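Local structure of mandelate racemase / muconate lactonizing enzyme (Burkholderia pseudomallei, 2POD) at residues I8-V22 with G34-H48. The protein is of uncharacterised function but belongs to the enolase superfamily, in which a bound metal ion supports chemistry at a carbon acid, and may act as a lyase. Sequence-based numbering, arbitrary orientation.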
loop_
_atom_site.group_PDB
_atom_site.type_symbol
_atom_site.label_atom_id
_atom_site.label_comp_id
_atom_site.label_asym_id
_atom_site.label_seq_id
_atom_site.Cartn_x
_atom_site.Cartn_y
_atom_site.Cartn_z
ATOM N N ILE B 8 42.450 9.972 26.284
ATOM C CA ILE B 8 41.838 8.765 25.728
ATOM C C ILE B 8 42.921 7.789 25.260
ATOM O O ILE B 8 43.817 8.163 24.508
ATOM C CB ILE B 8 40.806 9.105 24.586
ATOM C CG1 ILE B 8 39.526 9.707 25.190
ATOM C CG2 ILE B 8 40.449 7.865 23.766
ATOM C CD1 ILE B 8 38.700 10.539 24.240
ATOM N N GLU B 9 42.838 6.544 25.720
ATOM C CA GLU B 9 43.855 5.533 25.435
ATOM C C GLU B 9 43.236 4.378 24.670
ATOM O O GLU B 9 42.221 3.844 25.095
ATOM C CB GLU B 9 44.421 4.975 26.744
ATOM C CG GLU B 9 45.563 5.755 27.334
ATOM C CD GLU B 9 46.323 4.956 28.381
ATOM O OE1 GLU B 9 47.466 4.540 28.092
ATOM O OE2 GLU B 9 45.775 4.740 29.487
ATOM N N THR B 10 43.857 3.967 23.569
ATOM C CA THR B 10 43.480 2.706 22.923
ATOM C C THR B 10 44.505 1.603 23.155
ATOM O O THR B 10 45.712 1.852 23.176
ATOM C CB THR B 10 43.228 2.867 21.413
ATOM O OG1 THR B 10 44.398 3.407 20.788
ATOM C CG2 THR B 10 42.033 3.790 21.162
ATOM N N LEU B 11 44.008 0.384 23.339
ATOM C CA LEU B 11 44.852 -0.760 23.623
ATOM C C LEU B 11 44.554 -1.846 22.600
ATOM O O LEU B 11 43.417 -2.321 22.509
ATOM C CB LEU B 11 44.568 -1.308 25.032
ATOM C CG LEU B 11 44.538 -0.519 26.352
ATOM C CD1 LEU B 11 44.896 -1.485 27.462
ATOM C CD2 LEU B 11 45.465 0.689 26.417
ATOM N N ARG B 12 45.573 -2.238 21.839
ATOM C CA ARG B 12 45.443 -3.322 20.867
ATOM C C ARG B 12 46.337 -4.518 21.209
ATOM O O ARG B 12 47.536 -4.503 20.922
ATOM C CB ARG B 12 45.774 -2.825 19.461
ATOM C CG ARG B 12 44.715 -1.950 18.819
ATOM C CD ARG B 12 44.914 -1.849 17.307
ATOM N NE ARG B 12 46.091 -1.057 16.952
ATOM C CZ ARG B 12 47.247 -1.564 16.529
ATOM N NH1 ARG B 12 48.257 -0.758 16.237
ATOM N NH2 ARG B 12 47.398 -2.875 16.397
ATOM N N PRO B 13 45.756 -5.570 21.810
ATOM C CA PRO B 13 46.573 -6.747 22.115
ATOM C C PRO B 13 46.776 -7.626 20.886
ATOM O O PRO B 13 45.799 -8.012 20.245
ATOM C CB PRO B 13 45.758 -7.481 23.185
ATOM C CG PRO B 13 44.342 -6.979 23.042
ATOM C CD PRO B 13 44.345 -5.731 22.213
ATOM N N GLU B 14 48.027 -7.936 20.545
ATOM C CA GLU B 14 48.284 -8.719 19.329
ATOM C C GLU B 14 47.943 -10.205 19.404
ATOM O O GLU B 14 47.845 -10.874 18.372
ATOM C CB GLU B 14 49.678 -8.487 18.737
ATOM C CG GLU B 14 50.798 -8.279 19.727
ATOM C CD GLU B 14 52.152 -8.202 19.044
ATOM O OE1 GLU B 14 52.419 -7.199 18.341
ATOM O OE2 GLU B 14 52.943 -9.155 19.207
ATOM N N GLU B 15 47.732 -10.709 20.615
ATOM C CA GLU B 15 47.193 -12.055 20.808
ATOM C C GLU B 15 45.718 -12.163 20.428
ATOM O O GLU B 15 45.260 -13.229 20.002
ATOM C CB GLU B 15 47.407 -12.551 22.245
ATOM C CG GLU B 15 47.543 -11.454 23.292
ATOM C CD GLU B 15 48.992 -11.049 23.560
ATOM O OE1 GLU B 15 49.336 -9.876 23.299
ATOM O OE2 GLU B 15 49.781 -11.899 24.031
ATOM N N PHE B 16 44.980 -11.063 20.596
ATOM C CA PHE B 16 43.601 -10.956 20.104
ATOM C C PHE B 16 43.458 -9.749 19.176
ATOM O O PHE B 16 42.982 -8.691 19.598
ATOM C CB PHE B 16 42.608 -10.873 21.272
ATOM C CG PHE B 16 42.936 -11.791 22.417
ATOM C CD1 PHE B 16 42.629 -13.147 22.347
ATOM C CD2 PHE B 16 43.561 -11.300 23.565
ATOM C CE1 PHE B 16 42.940 -14.011 23.402
ATOM C CE2 PHE B 16 43.872 -12.153 24.630
ATOM C CZ PHE B 16 43.561 -13.510 24.548
ATOM N N PRO B 17 43.896 -9.894 17.909
ATOM C CA PRO B 17 44.059 -8.729 17.032
ATOM C C PRO B 17 42.751 -8.085 16.537
ATOM O O PRO B 17 42.780 -6.970 16.017
ATOM C CB PRO B 17 44.889 -9.277 15.863
ATOM C CG PRO B 17 44.582 -10.737 15.827
ATOM C CD PRO B 17 44.278 -11.155 17.239
ATOM N N ASN B 18 41.619 -8.763 16.712
ATOM C CA ASN B 18 40.317 -8.144 16.434
ATOM C C ASN B 18 39.825 -7.213 17.545
ATOM O O ASN B 18 38.926 -6.395 17.328
ATOM C CB ASN B 18 39.259 -9.204 16.138
ATOM C CG ASN B 18 39.432 -9.846 14.782
ATOM O OD1 ASN B 18 39.260 -11.056 14.637
ATOM N ND2 ASN B 18 39.753 -9.038 13.773
ATOM N N LEU B 19 40.427 -7.339 18.725
ATOM C CA LEU B 19 39.934 -6.707 19.939
ATOM C C LEU B 19 40.499 -5.307 20.112
ATOM O O LEU B 19 41.685 -5.067 19.879
ATOM C CB LEU B 19 40.281 -7.573 21.149
ATOM C CG LEU B 19 39.789 -7.275 22.567
ATOM C CD1 LEU B 19 38.277 -7.373 22.684
ATOM C CD2 LEU B 19 40.441 -8.284 23.481
ATOM N N LEU B 20 39.643 -4.377 20.522
ATOM C CA LEU B 20 40.103 -3.050 20.886
ATOM C C LEU B 20 39.519 -2.634 22.229
ATOM O O LEU B 20 38.308 -2.657 22.408
ATOM C CB LEU B 20 39.765 -2.037 19.790
ATOM C CG LEU B 20 40.061 -0.557 20.041
ATOM C CD1 LEU B 20 41.558 -0.300 20.060
ATOM C CD2 LEU B 20 39.397 0.304 18.976
ATOM N N TRP B 21 40.391 -2.270 23.167
ATOM C CA TRP B 21 39.971 -1.562 24.369
ATOM C C TRP B 21 40.195 -0.072 24.249
ATOM O O TRP B 21 41.106 0.367 23.557
ATOM C CB TRP B 21 40.680 -2.102 25.600
ATOM C CG TRP B 21 40.250 -3.473 25.952
ATOM C CD1 TRP B 21 38.976 -3.901 26.166
ATOM C CD2 TRP B 21 41.095 -4.611 26.133
ATOM N NE1 TRP B 21 38.970 -5.240 26.473
ATOM C CE2 TRP B 21 40.260 -5.702 26.459
ATOM C CE3 TRP B 21 42.477 -4.815 26.053
ATOM C CZ2 TRP B 21 40.765 -6.982 26.717
ATOM C CZ3 TRP B 21 42.979 -6.092 26.304
ATOM C CH2 TRP B 21 42.121 -7.159 26.624
ATOM N N VAL B 22 39.322 0.699 24.895
ATOM C CA VAL B 22 39.470 2.150 24.992
ATOM C C VAL B 22 39.321 2.569 26.451
ATOM O O VAL B 22 38.446 2.067 27.159
ATOM C CB VAL B 22 38.426 2.920 24.127
ATOM C CG1 VAL B 22 38.769 4.404 24.072
ATOM C CG2 VAL B 22 38.379 2.370 22.725
ATOM N N GLY B 34 35.923 1.087 27.634
ATOM C CA GLY B 34 35.177 0.682 26.453
ATOM C C GLY B 34 35.827 -0.457 25.698
ATOM O O GLY B 34 36.991 -0.807 25.938
ATOM N N GLU B 35 35.065 -1.033 24.775
ATOM C CA GLU B 35 35.539 -2.139 23.954
ATOM C C GLU B 35 34.821 -2.140 22.610
ATOM O O GLU B 35 33.654 -1.761 22.539
ATOM C CB GLU B 35 35.266 -3.456 24.666
ATOM C CG GLU B 35 36.078 -4.632 24.196
ATOM C CD GLU B 35 35.672 -5.898 24.902
ATOM O OE1 GLU B 35 34.546 -6.367 24.665
ATOM O OE2 GLU B 35 36.463 -6.415 25.712
ATOM N N THR B 36 35.518 -2.575 21.561
ATOM C CA THR B 36 34.871 -3.054 20.338
ATOM C C THR B 36 35.666 -4.149 19.620
ATOM O O THR B 36 36.831 -4.385 19.935
ATOM C CB THR B 36 34.545 -1.900 19.359
ATOM O OG1 THR B 36 33.738 -2.399 18.286
ATOM C CG2 THR B 36 35.811 -1.268 18.805
ATOM N N PHE B 37 35.029 -4.802 18.651
ATOM C CA PHE B 37 35.569 -6.003 18.029
ATOM C C PHE B 37 35.485 -5.925 16.501
ATOM O O PHE B 37 34.580 -5.279 15.955
ATOM C CB PHE B 37 34.816 -7.225 18.546
ATOM C CG PHE B 37 35.603 -8.510 18.496
ATOM C CD1 PHE B 37 36.507 -8.833 19.508
ATOM C CD2 PHE B 37 35.424 -9.412 17.445
ATOM C CE1 PHE B 37 37.222 -10.035 19.471
ATOM C CE2 PHE B 37 36.131 -10.619 17.401
ATOM C CZ PHE B 37 37.035 -10.929 18.415
ATOM N N TYR B 38 36.434 -6.591 15.833
ATOM C CA TYR B 38 36.750 -6.425 14.406
ATOM C C TYR B 38 37.317 -5.074 14.018
ATOM O O TYR B 38 36.939 -4.055 14.587
ATOM C CB TYR B 38 35.590 -6.820 13.472
ATOM C CG TYR B 38 35.122 -8.247 13.622
ATOM C CD1 TYR B 38 36.031 -9.305 13.714
ATOM C CD2 TYR B 38 33.764 -8.541 13.665
ATOM C CE1 TYR B 38 35.590 -10.620 13.853
ATOM C CE2 TYR B 38 33.314 -9.849 13.807
ATOM C CZ TYR B 38 34.230 -10.882 13.901
ATOM O OH TYR B 38 33.770 -12.171 14.036
ATOM N N GLY B 39 38.229 -5.088 13.039
ATOM C CA GLY B 39 38.793 -3.877 12.437
ATOM C C GLY B 39 39.376 -2.915 13.451
ATOM O O GLY B 39 39.134 -1.702 13.374
ATOM N N ALA B 40 40.134 -3.467 14.404
ATOM C CA ALA B 40 40.670 -2.718 15.541
ATOM C C ALA B 40 41.516 -1.519 15.145
ATOM O O ALA B 40 41.366 -0.448 15.730
ATOM C CB ALA B 40 41.447 -3.634 16.482
ATOM N N CYS B 41 42.391 -1.697 14.155
ATOM C CA CYS B 41 43.261 -0.614 13.679
ATOM C C CYS B 41 42.505 0.539 13.046
ATOM O O CYS B 41 42.931 1.680 13.159
ATOM C CB CYS B 41 44.301 -1.124 12.683
ATOM S SG CYS B 41 45.531 -2.196 13.406
ATOM N N SER B 42 41.397 0.240 12.370
ATOM C CA SER B 42 40.620 1.280 11.702
ATOM C C SER B 42 39.747 2.053 12.684
ATOM O O SER B 42 39.635 3.280 12.586
ATOM C CB SER B 42 39.813 0.722 10.527
ATOM O OG SER B 42 38.867 -0.246 10.941
ATOM N N ALA B 43 39.155 1.335 13.638
ATOM C CA ALA B 43 38.452 1.961 14.757
ATOM C C ALA B 43 39.370 2.808 15.645
ATOM O O ALA B 43 39.004 3.930 16.017
ATOM C CB ALA B 43 37.698 0.916 15.575
ATOM N N GLU B 44 40.559 2.288 15.958
ATOM C CA GLU B 44 41.571 3.039 16.711
ATOM C C GLU B 44 42.001 4.308 15.974
ATOM O O GLU B 44 42.063 5.389 16.564
ATOM C CB GLU B 44 42.793 2.159 17.033
ATOM C CG GLU B 44 44.007 2.925 17.560
ATOM C CD GLU B 44 45.198 2.037 17.859
ATOM O OE1 GLU B 44 45.433 1.739 19.054
ATOM O OE2 GLU B 44 45.902 1.647 16.901
ATOM N N ALA B 45 42.278 4.172 14.682
ATOM C CA ALA B 45 42.728 5.299 13.878
ATOM C C ALA B 45 41.676 6.398 13.802
ATOM O O ALA B 45 42.019 7.578 13.847
ATOM C CB ALA B 45 43.138 4.844 12.493
ATOM N N TYR B 46 40.403 5.997 13.713
ATOM C CA TYR B 46 39.269 6.924 13.764
ATOM C C TYR B 46 39.190 7.686 15.096
ATOM O O TYR B 46 38.978 8.902 15.104
ATOM C CB TYR B 46 37.940 6.192 13.500
ATOM C CG TYR B 46 36.735 6.964 14.000
ATOM C CD1 TYR B 46 36.096 6.607 15.194
ATOM C CD2 TYR B 46 36.267 8.085 13.306
ATOM C CE1 TYR B 46 35.020 7.335 15.665
ATOM C CE2 TYR B 46 35.188 8.811 13.772
ATOM C CZ TYR B 46 34.567 8.432 14.944
ATOM O OH TYR B 46 33.501 9.161 15.404
ATOM N N ILE B 47 39.321 6.962 16.208
ATOM C CA ILE B 47 39.271 7.575 17.540
ATOM C C ILE B 47 40.292 8.705 17.690
ATOM O O ILE B 47 39.931 9.811 18.082
ATOM C CB ILE B 47 39.405 6.538 18.663
ATOM C CG1 ILE B 47 38.110 5.726 18.777
ATOM C CG2 ILE B 47 39.743 7.214 20.015
ATOM C CD1 ILE B 47 38.216 4.514 19.702
ATOM N N HIS B 48 41.539 8.436 17.310
ATOM C CA HIS B 48 42.617 9.406 17.448
ATOM C C HIS B 48 42.585 10.502 16.376
ATOM O O HIS B 48 43.038 11.626 16.623
ATOM C CB HIS B 48 43.986 8.703 17.508
ATOM C CG HIS B 48 44.125 7.755 18.661
ATOM N ND1 HIS B 48 44.172 8.180 19.971
ATOM C CD2 HIS B 48 44.220 6.404 18.703
ATOM C CE1 HIS B 48 44.290 7.134 20.770
ATOM N NE2 HIS B 48 44.321 6.043 20.026
#
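Glu44, on the helix 40-48, reaches across to Thr10 and Arg12 of the strand 8-13, and a long acid suits the 9.5 Å between their axes. Its CB lies against Leu20 CD1. With CG anti to the backbone N (chi1 168°) and the chain extended beyond it, the side chain runs straight: CG passes Thr10 OG1, and CD brings one oxygen to each partner. OE1 accepts the Thr10 hydroxyl over 2.6 Å, on its anti side, tilted from the carboxylate plane. OE2 receives Arg12 NE at 2.7 Å in a nearly linear salt bridge, close to the guanidinium plane, with the donor well above the carboxylate plane; the planes are 77° apart. Cys41 SG, whose polarisable sulfur suits a flat cation, sits over one guanidinium face, toward its rim, 3.5 Å above the plane. Threonine can both give and take: OG1 also accepts His48 NE2 at 2.7 Å, in the imidazole plane, so two hydrogen bonds link His48 through Thr10 to Glu44.

Alongside, the packing is apolar. Leu20 CD2 rests against both Ala43 CB and Thr36 CG2, small Ala40 lets the helix start close to strand 19-22, and Ile47 CD1 meets Val22 CG2 at 3.7 Å. On the sheet's other face, Trp21 NE1 donates to the anti lone pair of Glu35 OE2 (2.9 Å) in a bent bond, the oxygen tilted from the indole plane and also held by the backbone of Val328.

The strands 19-26 and 31-37 form an antiparallel hairpin beside 5-13, and the helix 40-55 packs on one face of this enolase-type N-terminal sheet, roughly along the strands. Helix 327-339 of the barrel domain meets the sheet face that carries Trp21 and Glu35, while Glu49 of the second subunit hydrogen-bonds to Cys41 N.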